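Local coordinates for protein beta-fructofuranosidase, insoluble isoenzyme CWINV1 (Arabidopsis thaliana, PDB 2OXB) that hydrolyses terminal non-reducing beta-D-fructofuranoside residues from substrates such as sucrose and 1-kestose, as a secreted, glycosylated cell-wall invertase of glycosyl hydrolase family 32, at residues G28-F33 with T54-W59; K285-L290 with W330-V335; A415-E420 with G506-L511. The protein carries 1 engineered substitution. All coordinates share one frame; numbering follows the deposited sequence.

Interaction 1. Residues G28-F33 with T54-W59; sequences GIYHLF and TDLINW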
ATOM      1  N   GLY A  28      20.895  12.044  -0.623  1.00 34.83           N
ATOM      2  CA  GLY A  28      20.045  12.165  -1.794  1.00 34.10           C
ATOM      3  C   GLY A  28      19.697  10.873  -2.507  1.00 33.63           C
ATOM      4  O   GLY A  28      18.922  10.873  -3.460  1.00 32.87           O
ATOM      5  N   ILE A  29      20.260   9.762  -2.052  1.00 34.12           N
ATOM      6  CA  ILE A  29      19.989   8.472  -2.681  1.00 33.92           C
ATOM      7  C   ILE A  29      19.006   7.623  -1.866  1.00 32.54           C
ATOM      8  O   ILE A  29      19.251   7.300  -0.704  1.00 32.72           O
ATOM      9  CB  ILE A  29      21.308   7.688  -2.901  1.00 35.13           C
ATOM     10  CG1 ILE A  29      22.174   8.429  -3.928  1.00 35.59           C
ATOM     11  CG2 ILE A  29      21.007   6.266  -3.353  1.00 34.75           C
ATOM     12  CD1 ILE A  29      23.578   7.883  -4.075  1.00 39.55           C
ATOM     13  N   TYR A  30      17.889   7.271  -2.488  1.00 30.78           N
ATOM     14  CA  TYR A  30      16.879   6.462  -1.835  1.00 29.30           C
ATOM     15  C   TYR A  30      17.361   5.021  -1.774  1.00 29.48           C
ATOM     16  O   TYR A  30      18.273   4.610  -2.504  1.00 29.63           O
ATOM     17  CB  TYR A  30      15.551   6.549  -2.602  1.00 28.85           C
ATOM     18  CG  TYR A  30      14.990   7.956  -2.687  1.00 27.89           C
ATOM     19  CD1 TYR A  30      14.464   8.584  -1.553  1.00 28.56           C
ATOM     20  CD2 TYR A  30      15.052   8.684  -3.877  1.00 25.06           C
ATOM     21  CE1 TYR A  30      14.020   9.901  -1.597  1.00 27.61           C
ATOM     22  CE2 TYR A  30      14.616  10.004  -3.937  1.00 25.24           C
ATOM     23  CZ  TYR A  30      14.103  10.614  -2.792  1.00 28.57           C
ATOM     24  OH  TYR A  30      13.708  11.940  -2.819  1.00 26.54           O
ATOM     25  N   HIS A  31      16.744   4.253  -0.887  1.00 29.30           N
ATOM     26  CA  HIS A  31      17.102   2.855  -0.722  1.00 28.83           C
ATOM     27  C   HIS A  31      15.839   2.009  -0.557  1.00 27.43           C
ATOM     28  O   HIS A  31      14.825   2.475  -0.039  1.00 26.59           O
ATOM     29  CB  HIS A  31      18.011   2.693   0.508  1.00 30.77           C
ATOM     30  CG  HIS A  31      19.396   3.244   0.329  1.00 33.03           C
ATOM     31  ND1 HIS A  31      20.309   2.698  -0.551  1.00 34.29           N
ATOM     32  CD2 HIS A  31      20.041   4.260   0.953  1.00 33.21           C
ATOM     33  CE1 HIS A  31      21.455   3.347  -0.457  1.00 33.35           C
ATOM     34  NE2 HIS A  31      21.321   4.299   0.449  1.00 34.75           N
ATOM     35  N   LEU A  32      15.907   0.776  -1.040  1.00 25.64           N
ATOM     36  CA  LEU A  32      14.816  -0.179  -0.918  1.00 24.38           C
ATOM     37  C   LEU A  32      15.426  -1.552  -0.767  1.00 24.51           C
ATOM     38  O   LEU A  32      16.258  -1.985  -1.576  1.00 24.07           O
ATOM     39  CB  LEU A  32      13.896  -0.214  -2.147  1.00 20.73           C
ATOM     40  CG  LEU A  32      12.878  -1.388  -2.125  1.00 19.69           C
ATOM     41  CD1 LEU A  32      11.777  -1.111  -1.133  1.00 17.76           C
ATOM     42  CD2 LEU A  32      12.250  -1.596  -3.495  1.00 21.88           C
ATOM     43  N   PHE A  33      15.024  -2.226   0.296  1.00 23.40           N
ATOM     44  CA  PHE A  33      15.479  -3.574   0.535  1.00 23.82           C
ATOM     45  C   PHE A  33      14.159  -4.318   0.439  1.00 23.80           C
ATOM     46  O   PHE A  33      13.161  -3.730   0.019  1.00 22.66           O
ATOM     47  CB  PHE A  33      16.100  -3.693   1.933  1.00 21.47           C
ATOM     48  CG  PHE A  33      17.244  -2.739   2.183  1.00 20.35           C
ATOM     49  CD1 PHE A  33      18.517  -3.008   1.709  1.00 18.46           C
ATOM     50  CD2 PHE A  33      17.046  -1.567   2.906  1.00 20.83           C
ATOM     51  CE1 PHE A  33      19.570  -2.123   1.956  1.00 17.17           C
ATOM     52  CE2 PHE A  33      18.099  -0.681   3.150  1.00 17.59           C
ATOM     53  CZ  PHE A  33      19.356  -0.965   2.675  1.00 15.91           C
ATOM     54  N   THR A  54      16.891   7.438  -7.637  1.00 27.68           N
ATOM     55  CA  THR A  54      17.023   8.891  -7.555  1.00 27.33           C
ATOM     56  C   THR A  54      15.660   9.549  -7.843  1.00 28.33           C
ATOM     57  O   THR A  54      15.476  10.755  -7.644  1.00 27.09           O
ATOM     58  CB  THR A  54      18.092   9.444  -8.571  1.00 26.79           C
ATOM     59  OG1 THR A  54      17.483   9.711  -9.845  1.00 25.76           O
ATOM     60  CG2 THR A  54      19.224   8.434  -8.763  1.00 25.06           C
ATOM     61  N   ASP A  55      14.698   8.746  -8.290  1.00 29.04           N
ATOM     62  CA  ASP A  55      13.371   9.255  -8.612  1.00 29.39           C
ATOM     63  C   ASP A  55      12.258   8.277  -8.217  1.00 29.39           C
ATOM     64  O   ASP A  55      11.109   8.403  -8.665  1.00 29.68           O
ATOM     65  CB  ASP A  55      13.298   9.545 -10.110  1.00 30.32           C
ATOM     66  CG  ASP A  55      13.900   8.431 -10.942  1.00 32.53           C
ATOM     67  OD1 ASP A  55      14.179   7.358 -10.357  1.00 32.11           O
ATOM     68  OD2 ASP A  55      14.095   8.625 -12.171  1.00 31.87           O
ATOM     69  N   LEU A  56      12.615   7.310  -7.376  1.00 27.14           N
ATOM     70  CA  LEU A  56      11.684   6.292  -6.912  1.00 25.61           C
ATOM     71  C   LEU A  56      10.992   5.569  -8.062  1.00 25.13           C
ATOM     72  O   LEU A  56       9.895   5.035  -7.899  1.00 25.74           O
ATOM     73  CB  LEU A  56      10.625   6.907  -5.995  1.00 24.20           C
ATOM     74  CG  LEU A  56      11.017   7.314  -4.571  1.00 24.32           C
ATOM     75  CD1 LEU A  56       9.849   8.057  -3.938  1.00 22.92           C
ATOM     76  CD2 LEU A  56      11.395   6.093  -3.740  1.00 21.96           C
ATOM     77  N   ILE A  57      11.630   5.549  -9.223  1.00 23.69           N
ATOM     78  CA  ILE A  57      11.034   4.889 -10.369  1.00 24.11           C
ATOM     79  C   ILE A  57      12.032   3.940 -11.000  1.00 25.72           C
ATOM     80  O   ILE A  57      11.713   2.772 -11.249  1.00 26.73           O
ATOM     81  CB  ILE A  57      10.566   5.913 -11.429  1.00 22.45           C
ATOM     82  CG1 ILE A  57       9.645   6.960 -10.778  1.00 20.78           C
ATOM     83  CG2 ILE A  57       9.847   5.193 -12.555  1.00 20.35           C
ATOM     84  CD1 ILE A  57       8.344   6.416 -10.243  1.00 17.89           C
ATOM     85  N   ASN A  58      13.238   4.451 -11.257  1.00 25.68           N
ATOM     86  CA  ASN A  58      14.313   3.662 -11.855  1.00 25.47           C
ATOM     87  C   ASN A  58      15.182   3.106 -10.737  1.00 26.81           C
ATOM     88  O   ASN A  58      15.701   3.859  -9.906  1.00 25.95           O
ATOM     89  CB  ASN A  58      15.191   4.520 -12.768  1.00 23.90           C
ATOM     90  CG  ASN A  58      14.398   5.291 -13.795  1.00 22.26           C
ATOM     91  OD1 ASN A  58      13.539   4.745 -14.484  1.00 21.81           O
ATOM     92  ND2 ASN A  58      14.699   6.570 -13.914  1.00 20.78           N
ATOM     93  N   TRP A  59      15.353   1.788 -10.734  1.00 27.95           N
ATOM     94  CA  TRP A  59      16.142   1.131  -9.706  1.00 30.30           C
ATOM     95  C   TRP A  59      17.360   0.359 -10.193  1.00 30.45           C
ATOM     96  O   TRP A  59      17.287  -0.431 -11.142  1.00 29.09           O
ATOM     97  CB  TRP A  59      15.236   0.220  -8.869  1.00 29.95           C
ATOM     98  CG  TRP A  59      14.096   1.003  -8.257  1.00 32.87           C
ATOM     99  CD1 TRP A  59      12.963   1.434  -8.891  1.00 31.29           C
ATOM    100  CD2 TRP A  59      14.040   1.539  -6.928  1.00 32.53           C
ATOM    101  NE1 TRP A  59      12.215   2.208  -8.045  1.00 33.56           N
ATOM    102  CE2 TRP A  59      12.853   2.295  -6.834  1.00 33.62           C
ATOM    103  CE3 TRP A  59      14.885   1.467  -5.814  1.00 32.94           C
ATOM    104  CZ2 TRP A  59      12.480   2.962  -5.665  1.00 33.85           C
ATOM    105  CZ3 TRP A  59      14.519   2.131  -4.653  1.00 34.48           C
ATOM    106  CH2 TRP A  59      13.327   2.873  -4.589  1.00 35.33           C
TER

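Interaction 2. Residues K285-L290 with W330-V335; sequences KNRRIL and WPVREV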
ATOM      1  N   LYS A 285      12.264  15.996  -0.395  1.00 30.36           N
ATOM      2  CA  LYS A 285      11.060  16.651  -0.882  1.00 31.25           C
ATOM      3  C   LYS A 285      10.118  17.042   0.244  1.00 32.21           C
ATOM      4  O   LYS A 285       9.106  17.715   0.030  1.00 31.66           O
ATOM      5  CB  LYS A 285      10.366  15.731  -1.881  1.00 30.49           C
ATOM      6  CG  LYS A 285      11.340  15.128  -2.898  1.00 29.96           C
ATOM      7  CD  LYS A 285      11.724  16.101  -3.991  1.00 28.41           C
ATOM      8  CE  LYS A 285      10.556  16.366  -4.913  1.00 27.21           C
ATOM      9  NZ  LYS A 285      10.101  15.125  -5.593  1.00 29.12           N
ATOM     10  N   ASN A 286      10.475  16.633   1.455  1.00 33.37           N
ATOM     11  CA  ASN A 286       9.668  16.920   2.636  1.00 34.11           C
ATOM     12  C   ASN A 286       8.340  16.161   2.562  1.00 34.39           C
ATOM     13  O   ASN A 286       7.304  16.648   3.028  1.00 35.55           O
ATOM     14  CB  ASN A 286       9.395  18.420   2.741  1.00 34.81           C
ATOM     15  CG  ASN A 286       8.932  18.834   4.124  1.00 35.86           C
ATOM     16  OD1 ASN A 286       9.709  18.807   5.084  1.00 38.61           O
ATOM     17  ND2 ASN A 286       7.659  19.218   4.238  1.00 34.29           N
ATOM     18  N   ARG A 287       8.367  14.969   1.975  1.00 33.01           N
ATOM     19  CA  ARG A 287       7.150  14.182   1.864  1.00 31.16           C
ATOM     20  C   ARG A 287       7.290  12.795   2.468  1.00 30.39           C
ATOM     21  O   ARG A 287       8.393  12.351   2.788  1.00 29.97           O
ATOM     22  CB  ARG A 287       6.718  14.069   0.403  1.00 30.25           C
ATOM     23  CG  ARG A 287       7.673  13.337  -0.492  1.00 28.35           C
ATOM     24  CD  ARG A 287       7.293  13.577  -1.930  1.00 28.32           C
ATOM     25  NE  ARG A 287       7.742  12.511  -2.820  1.00 28.98           N
ATOM     26  CZ  ARG A 287       9.006  12.122  -2.959  1.00 30.53           C
ATOM     27  NH1 ARG A 287       9.964  12.706  -2.260  1.00 28.25           N
ATOM     28  NH2 ARG A 287       9.320  11.152  -3.813  1.00 32.11           N
ATOM     29  N   ARG A 288       6.156  12.127   2.645  1.00 29.41           N
ATOM     30  CA  ARG A 288       6.136  10.783   3.197  1.00 26.66           C
ATOM     31  C   ARG A 288       5.722   9.792   2.110  1.00 25.98           C
ATOM     32  O   ARG A 288       4.603   9.844   1.593  1.00 25.63           O
ATOM     33  CB  ARG A 288       5.173  10.723   4.388  1.00 26.54           C
ATOM     34  CG  ARG A 288       5.116   9.350   5.077  1.00 27.21           C
ATOM     35  CD  ARG A 288       4.329   9.376   6.399  1.00 23.34           C
ATOM     36  NE  ARG A 288       5.137   9.852   7.519  1.00 22.18           N
ATOM     37  CZ  ARG A 288       6.103   9.147   8.104  1.00 22.19           C
ATOM     38  NH1 ARG A 288       6.391   7.923   7.685  1.00 21.70           N
ATOM     39  NH2 ARG A 288       6.793   9.669   9.108  1.00 22.28           N
ATOM     40  N   ILE A 289       6.648   8.905   1.759  1.00 25.12           N
ATOM     41  CA  ILE A 289       6.411   7.893   0.735  1.00 26.89           C
ATOM     42  C   ILE A 289       5.843   6.623   1.346  1.00 27.42           C
ATOM     43  O   ILE A 289       6.299   6.174   2.395  1.00 29.38           O
ATOM     44  CB  ILE A 289       7.713   7.510  -0.002  1.00 26.84           C
ATOM     45  CG1 ILE A 289       8.125   8.611  -0.990  1.00 29.43           C
ATOM     46  CG2 ILE A 289       7.506   6.212  -0.764  1.00 27.99           C
ATOM     47  CD1 ILE A 289       8.468   9.949  -0.371  1.00 28.06           C
ATOM     48  N   LEU A 290       4.869   6.027   0.673  1.00 27.46           N
ATOM     49  CA  LEU A 290       4.248   4.815   1.178  1.00 27.57           C
ATOM     50  C   LEU A 290       4.394   3.591   0.277  1.00 28.02           C
ATOM     51  O   LEU A 290       3.816   3.525  -0.814  1.00 27.05           O
ATOM     52  CB  LEU A 290       2.773   5.084   1.446  1.00 28.22           C
ATOM     53  CG  LEU A 290       1.957   3.891   1.935  1.00 30.86           C
ATOM     54  CD1 LEU A 290       0.957   4.382   2.977  1.00 32.42           C
ATOM     55  CD2 LEU A 290       1.245   3.211   0.767  1.00 30.82           C
ATOM     56  N   TRP A 330      -1.739   9.315  -2.946  1.00 19.33           N
ATOM     57  CA  TRP A 330      -1.590   9.615  -4.372  1.00 18.14           C
ATOM     58  C   TRP A 330      -0.160   9.352  -4.860  1.00 17.68           C
ATOM     59  O   TRP A 330       0.790   9.966  -4.374  1.00 17.88           O
ATOM     60  CB  TRP A 330      -1.979  11.062  -4.628  1.00 14.27           C
ATOM     61  CG  TRP A 330      -1.838  11.530  -6.051  1.00 11.95           C
ATOM     62  CD1 TRP A 330      -0.740  12.143  -6.627  1.00 10.17           C
ATOM     63  CD2 TRP A 330      -2.868  11.552  -7.037  1.00 10.03           C
ATOM     64  NE1 TRP A 330      -1.047  12.554  -7.897  1.00 10.30           N
ATOM     65  CE2 TRP A 330      -2.344  12.210  -8.175  1.00  9.02           C
ATOM     66  CE3 TRP A 330      -4.196  11.091  -7.071  1.00  9.54           C
ATOM     67  CZ2 TRP A 330      -3.098  12.412  -9.333  1.00  8.14           C
ATOM     68  CZ3 TRP A 330      -4.946  11.292  -8.226  1.00  6.87           C
ATOM     69  CH2 TRP A 330      -4.397  11.951  -9.336  1.00  8.77           C
ATOM     70  N   PRO A 331      -0.000   8.439  -5.845  1.00 17.49           N
ATOM     71  CA  PRO A 331       1.311   8.087  -6.404  1.00 17.85           C
ATOM     72  C   PRO A 331       2.235   9.278  -6.624  1.00 15.93           C
ATOM     73  O   PRO A 331       1.787  10.372  -6.942  1.00 15.14           O
ATOM     74  CB  PRO A 331       0.952   7.367  -7.707  1.00 17.85           C
ATOM     75  CG  PRO A 331      -0.421   7.868  -8.023  1.00 15.74           C
ATOM     76  CD  PRO A 331      -1.069   7.874  -6.685  1.00 16.00           C
ATOM     77  N   VAL A 332       3.530   9.039  -6.456  1.00 16.07           N
ATOM     78  CA  VAL A 332       4.555  10.066  -6.603  1.00 17.29           C
ATOM     79  C   VAL A 332       4.571  10.749  -7.972  1.00 19.92           C
ATOM     80  O   VAL A 332       4.681  10.108  -9.019  1.00 18.90           O
ATOM     81  CB  VAL A 332       5.956   9.486  -6.286  1.00 15.14           C
ATOM     82  CG1 VAL A 332       6.028   9.099  -4.818  1.00 10.02           C
ATOM     83  CG2 VAL A 332       6.236   8.266  -7.157  1.00 14.28           C
ATOM     84  N   ARG A 333       4.452  12.070  -7.943  1.00 23.83           N
ATOM     85  CA  ARG A 333       4.432  12.867  -9.154  1.00 26.99           C
ATOM     86  C   ARG A 333       5.572  12.500 -10.092  1.00 27.57           C
ATOM     87  O   ARG A 333       5.383  12.414 -11.306  1.00 28.34           O
ATOM     88  CB  ARG A 333       4.509  14.349  -8.795  1.00 29.84           C
ATOM     89  CG  ARG A 333       3.485  14.789  -7.755  1.00 33.28           C
ATOM     90  CD  ARG A 333       2.047  14.557  -8.220  1.00 36.79           C
ATOM     91  NE  ARG A 333       1.077  15.166  -7.306  1.00 38.00           N
ATOM     92  CZ  ARG A 333      -0.184  15.455  -7.624  1.00 39.31           C
ATOM     93  NH1 ARG A 333      -0.647  15.191  -8.843  1.00 40.53           N
ATOM     94  NH2 ARG A 333      -0.983  16.017  -6.725  1.00 37.95           N
ATOM     95  N   GLU A 334       6.754  12.267  -9.545  1.00 27.37           N
ATOM     96  CA  GLU A 334       7.879  11.929 -10.404  1.00 28.71           C
ATOM     97  C   GLU A 334       7.708  10.673 -11.264  1.00 28.51           C
ATOM     98  O   GLU A 334       8.595  10.332 -12.049  1.00 29.33           O
ATOM     99  CB  GLU A 334       9.160  11.821  -9.580  1.00 27.62           C
ATOM    100  CG  GLU A 334       9.064  10.877  -8.430  1.00 28.27           C
ATOM    101  CD  GLU A 334       9.281  11.565  -7.093  1.00 30.74           C
ATOM    102  OE1 GLU A 334       8.408  12.370  -6.671  1.00 26.75           O
ATOM    103  OE2 GLU A 334      10.343  11.295  -6.466  1.00 31.86           O
ATOM    104  N   VAL A 335       6.577   9.988 -11.141  1.00 28.54           N
ATOM    105  CA  VAL A 335       6.352   8.785 -11.945  1.00 28.81           C
ATOM    106  C   VAL A 335       5.768   9.163 -13.309  1.00 28.73           C
ATOM    107  O   VAL A 335       5.907   8.430 -14.288  1.00 28.61           O
ATOM    108  CB  VAL A 335       5.383   7.807 -11.227  1.00 29.26           C
ATOM    109  CG1 VAL A 335       4.013   8.433 -11.085  1.00 30.69           C
ATOM    110  CG2 VAL A 335       5.286   6.493 -11.997  1.00 30.72           C
TER

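Interaction 3. Residues A415-E420 with G506-L511; sequences ASKNLE and GKSSHL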
ATOM      1  N   ALA A 415      -8.960  -4.505 -21.425  1.00 25.27           N
ATOM      2  CA  ALA A 415     -10.141  -5.135 -21.985  1.00 27.09           C
ATOM      3  C   ALA A 415      -9.731  -5.905 -23.239  1.00 28.86           C
ATOM      4  O   ALA A 415      -8.811  -5.512 -23.959  1.00 28.44           O
ATOM      5  CB  ALA A 415     -11.188  -4.088 -22.309  1.00 25.15           C
ATOM      6  N   SER A 416     -10.411  -7.016 -23.485  1.00 32.68           N
ATOM      7  CA  SER A 416     -10.124  -7.882 -24.627  1.00 35.43           C
ATOM      8  C   SER A 416     -10.682  -7.279 -25.924  1.00 36.97           C
ATOM      9  O   SER A 416     -11.278  -6.200 -25.913  1.00 36.56           O
ATOM     10  CB  SER A 416     -10.734  -9.261 -24.362  1.00 35.57           C
ATOM     11  OG  SER A 416     -10.125 -10.265 -25.140  1.00 38.75           O
ATOM     12  N   LYS A 417     -10.475  -7.963 -27.046  1.00 38.42           N
ATOM     13  CA  LYS A 417     -10.968  -7.463 -28.327  1.00 39.32           C
ATOM     14  C   LYS A 417     -12.435  -7.043 -28.197  1.00 40.53           C
ATOM     15  O   LYS A 417     -12.762  -5.849 -28.199  1.00 41.29           O
ATOM     16  CB  LYS A 417     -10.822  -8.536 -29.417  1.00 37.38           C
ATOM     17  CG  LYS A 417     -10.474  -9.918 -28.884  1.00 36.85           C
ATOM     18  CD  LYS A 417      -9.065  -9.983 -28.281  1.00 35.07           C
ATOM     19  CE  LYS A 417      -8.001  -9.920 -29.366  1.00 35.26           C
ATOM     20  NZ  LYS A 417      -6.643 -10.279 -28.896  1.00 32.80           N
ATOM     21  N   ASN A 418     -13.301  -8.041 -28.051  1.00 41.76           N
ATOM     22  CA  ASN A 418     -14.750  -7.856 -27.920  1.00 42.91           C
ATOM     23  C   ASN A 418     -15.297  -8.145 -26.505  1.00 41.66           C
ATOM     24  O   ASN A 418     -16.358  -8.750 -26.359  1.00 40.44           O
ATOM     25  CB  ASN A 418     -15.442  -8.772 -28.927  1.00 45.73           C
ATOM     26  CG  ASN A 418     -14.774 -10.134 -29.009  1.00 47.36           C
ATOM     27  OD1 ASN A 418     -14.779 -10.903 -28.046  1.00 47.93           O
ATOM     28  ND2 ASN A 418     -14.175 -10.431 -30.155  1.00 50.04           N
ATOM     29  N   LEU A 419     -14.557  -7.719 -25.484  1.00 40.51           N
ATOM     30  CA  LEU A 419     -14.926  -7.884 -24.078  1.00 39.39           C
ATOM     31  C   LEU A 419     -15.129  -9.284 -23.504  1.00 39.25           C
ATOM     32  O   LEU A 419     -15.895  -9.446 -22.548  1.00 37.90           O
ATOM     33  CB  LEU A 419     -16.170  -7.053 -23.748  1.00 39.19           C
ATOM     34  CG  LEU A 419     -16.064  -5.531 -23.656  1.00 38.22           C
ATOM     35  CD1 LEU A 419     -17.399  -5.004 -23.152  1.00 36.91           C
ATOM     36  CD2 LEU A 419     -14.935  -5.111 -22.712  1.00 39.26           C
ATOM     37  N   GLU A 420     -14.459 -10.292 -24.057  1.00 38.92           N
ATOM     38  CA  GLU A 420     -14.600 -11.635 -23.505  1.00 38.53           C
ATOM     39  C   GLU A 420     -13.926 -11.635 -22.135  1.00 36.55           C
ATOM     40  O   GLU A 420     -14.270 -12.426 -21.259  1.00 36.82           O
ATOM     41  CB  GLU A 420     -13.980 -12.703 -24.427  1.00 40.70           C
ATOM     42  CG  GLU A 420     -12.609 -12.385 -25.030  1.00 41.95           C
ATOM     43  CD  GLU A 420     -12.710 -11.608 -26.331  1.00 40.81           C
ATOM     44  OE1 GLU A 420     -12.927 -10.379 -26.271  1.00 41.76           O
ATOM     45  OE2 GLU A 420     -12.582 -12.233 -27.406  1.00 39.09           O
ATOM     46  N   GLY A 506       0.131  -7.183 -24.372  1.00 38.39           N
ATOM     47  CA  GLY A 506       0.976  -6.501 -25.337  1.00 39.25           C
ATOM     48  C   GLY A 506       0.252  -5.481 -26.198  1.00 39.06           C
ATOM     49  O   GLY A 506      -0.437  -4.594 -25.688  1.00 38.28           O
ATOM     50  N   LYS A 507       0.422  -5.612 -27.511  1.00 39.63           N
ATOM     51  CA  LYS A 507      -0.213  -4.718 -28.469  1.00 41.64           C
ATOM     52  C   LYS A 507      -1.675  -5.117 -28.705  1.00 42.92           C
ATOM     53  O   LYS A 507      -2.372  -4.499 -29.518  1.00 43.55           O
ATOM     54  CB  LYS A 507       0.564  -4.714 -29.801  1.00 40.47           C
ATOM     55  CG  LYS A 507       0.479  -6.007 -30.638  1.00 41.58           C
ATOM     56  CD  LYS A 507       1.515  -6.011 -31.785  1.00 40.77           C
ATOM     57  CE  LYS A 507       1.103  -6.902 -32.969  1.00 39.42           C
ATOM     58  NZ  LYS A 507       1.030  -8.360 -32.670  1.00 37.98           N
ATOM     59  N   SER A 508      -2.141  -6.147 -28.000  1.00 42.32           N
ATOM     60  CA  SER A 508      -3.527  -6.584 -28.149  1.00 42.39           C
ATOM     61  C   SER A 508      -4.329  -6.201 -26.908  1.00 41.67           C
ATOM     62  O   SER A 508      -4.981  -7.037 -26.298  1.00 44.89           O
ATOM     63  CB  SER A 508      -3.610  -8.107 -28.395  1.00 42.40           C
ATOM     64  OG  SER A 508      -3.207  -8.865 -27.268  1.00 41.97           O
ATOM     65  N   SER A 509      -4.290  -4.926 -26.553  1.00 39.06           N
ATOM     66  CA  SER A 509      -4.998  -4.443 -25.384  1.00 37.19           C
ATOM     67  C   SER A 509      -5.918  -3.284 -25.763  1.00 36.47           C
ATOM     68  O   SER A 509      -5.637  -2.525 -26.688  1.00 35.59           O
ATOM     69  CB  SER A 509      -3.982  -4.002 -24.330  1.00 38.16           C
ATOM     70  OG  SER A 509      -2.886  -4.908 -24.288  1.00 36.05           O
ATOM     71  N   HIS A 510      -7.023  -3.149 -25.043  1.00 35.95           N
ATOM     72  CA  HIS A 510      -7.977  -2.087 -25.332  1.00 34.46           C
ATOM     73  C   HIS A 510      -8.445  -1.454 -24.027  1.00 34.55           C
ATOM     74  O   HIS A 510      -8.444  -2.086 -22.970  1.00 35.60           O
ATOM     75  CB  HIS A 510      -9.183  -2.645 -26.111  1.00 34.15           C
ATOM     76  CG  HIS A 510      -8.832  -3.257 -27.438  1.00 32.54           C
ATOM     77  ND1 HIS A 510      -7.937  -4.299 -27.571  1.00 32.45           N
ATOM     78  CD2 HIS A 510      -9.287  -2.996 -28.688  1.00 32.33           C
ATOM     79  CE1 HIS A 510      -7.859  -4.653 -28.842  1.00 31.30           C
ATOM     80  NE2 HIS A 510      -8.668  -3.879 -29.540  1.00 31.50           N
ATOM     81  N   LEU A 511      -8.841  -0.192 -24.108  1.00 34.53           N
ATOM     82  CA  LEU A 511      -9.312   0.545 -22.937  1.00 33.29           C
ATOM     83  C   LEU A 511     -10.768   0.861 -23.223  1.00 32.81           C
ATOM     84  O   LEU A 511     -11.199   0.775 -24.373  1.00 32.21           O
ATOM     85  CB  LEU A 511      -8.504   1.836 -22.776  1.00 31.95           C
ATOM     86  CG  LEU A 511      -8.379   2.442 -21.381  1.00 32.25           C
ATOM     87  CD1 LEU A 511      -7.848   1.394 -20.402  1.00 32.59           C
ATOM     88  CD2 LEU A 511      -7.451   3.643 -21.442  1.00 31.35           C
TER

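Interaction 1. Residues G28-F33 with T54-W59
L32 and W59 meet where the loop 54-59 folds back over strand 29-36. L32 CB lies 3.5 Å from W59 CZ3, and it also meets CH2 of the same six-membered ring. The indole comes in obliquely, and CZ3 also sits near the backbone of H31. L32 CG is anti to the backbone N (chi1 170°), a turn that takes CG off to one side and presents CB to the indole. F10 touches both L32 and W59.

Y30 is the second point of contact, and its ring can be followed outward. CB points toward the loop. With CG anti to the carbonyl carbon (chi1 -60°), the ring is carried out to the loop, between L56 and T54. L56 CD2 lies over one face of the ring, 4.2 Å from Y30 CG. The two side chains cross at about a right angle. Further out, CD2 lies beside the backbone of T54. CE2 is 3.9 Å from T54 O, which sits in the ring plane at the edge. At the tip, OH is hydrogen-bonded to D282.

The loop has its own brace. D55 OD1 accepts from N58 N at 3.2 Å, an Asx motif. Between the segments the contact is mainly apolar, with the backbone of T54 and D55 at the edge of the tyrosine ring. The loop joins antiparallel strands 47-53 and 60-66 and packs on strand 29-36, next to 47-53, in a blade of the five-bladed beta-propeller of family 32.

Interaction 2. Residues K285-L290 with W330-V335
E334 and R287 face each other tip to tip, and they bury the most surface here, followed by V332. Strand 287-291 meets the turn just after strand 327-331; both belong to one four-stranded antiparallel propeller sheet, with 316-320 between them. E334 OE2 is 2.8 Å from R287 NH2 in a salt bridge, and E334 OE1 is 3.2 Å from the same nitrogen. The guanidinium and carboxylate planes are 25° apart, but OE2 meets the guanidinium obliquely. The R287 chain is extended from CG to NE, which carries its charged end across to the 3-10 turn 333-335.

K285, a second positive charge, is bent at three torsions and brings NZ to 3.4 Å from E334 OE1. The same NZ lies over the centre of one guanidinium face, while I289 CD1 covers the opposite face. V332 CG1 comes to the guanidinium edge, 4.0 Å from R287 NH2. It also touches I289 CG1, at 4.4 Å. R287 has a further acid partner, D282, through NH1.

An alanine in place of E334 would probably leave R287 NH2 and K285 NZ without their shared carboxylate and set the lysine end free to turn.

Two cations thus converge on one carboxylate in a salt-bridge network, with I289 and V332 against the R287 end. R287 is buried, so its charge probably depends on the two acids E334 and D282, while K285, at the exposed end, probably adds less.

Interaction 3. Residues A415-E420 with G506-L511
A415 and H510 form an antiparallel hydrogen-bonded pair where two inner, neighbouring strands of a sheet of the C-terminal beta-sandwich of this family 32 enzyme meet at their ends. Their CA atoms are 5.0 Å apart. A415 N donates to H510 O at 2.9 Å, although the position of that nitrogen is less sure. The return bond, from H510 N to A415 O, is weak at 3.2 Å. Neither bond is straight, with angles of 135° and 133° at the hydrogen. The pair joins the end of strand 406-415 to the start of strand 510-515.

This is the close-packed part. A415 CB lies 3.5 Å from H510 O. H510 CB is 3.6 Å from A415 O. CG of H510 is beside the backbone N (chi1 -61°), which turns the imidazole along the backbone of 415-417. S416 O and K417 CA lie over one face of the ring, the latter offset toward the rim. E358 of strand 355-359 also touches this histidine.

The other side is looser and more open to solvent. K417 is exposed, and its CB points away from 506-511. Bends at chi2 and chi3 bring its end back. NZ then makes a weak hydrogen bond to the carbonyl of L503, in the adjoining loop. S508 OG lies within hydrogen-bonding range of I505 O and L503 O, and its one proton must be shared between them. The turn 506-509 is also braced within itself, since S509 OG donates to G506 O at 2.8 Å from above the carbonyl plane. Across the loose side, K417 NZ comes to 3.8 Å from S508 CB.

In the fold
The three contacts follow one another along the chain, each closing before the next opens. Interactions 1 and 2 have centres about 12 Å apart and touch directly, although their strands belong to different sheets of the N-terminal propeller. L56 of interaction 1 packs on R287 and I289 of interaction 2, and I57 packs on V335. D282 links them too: it accepts a hydrogen bond from Y30 OH and forms a salt bridge with R287. Where they touch, a blade formed early in the chain meets the last one, consistent with closure of the propeller ring. Interaction 3 stands apart. Both its segments lie in the C-terminal beta-sandwich, and its nearest atoms are about 15 Å from interaction 2.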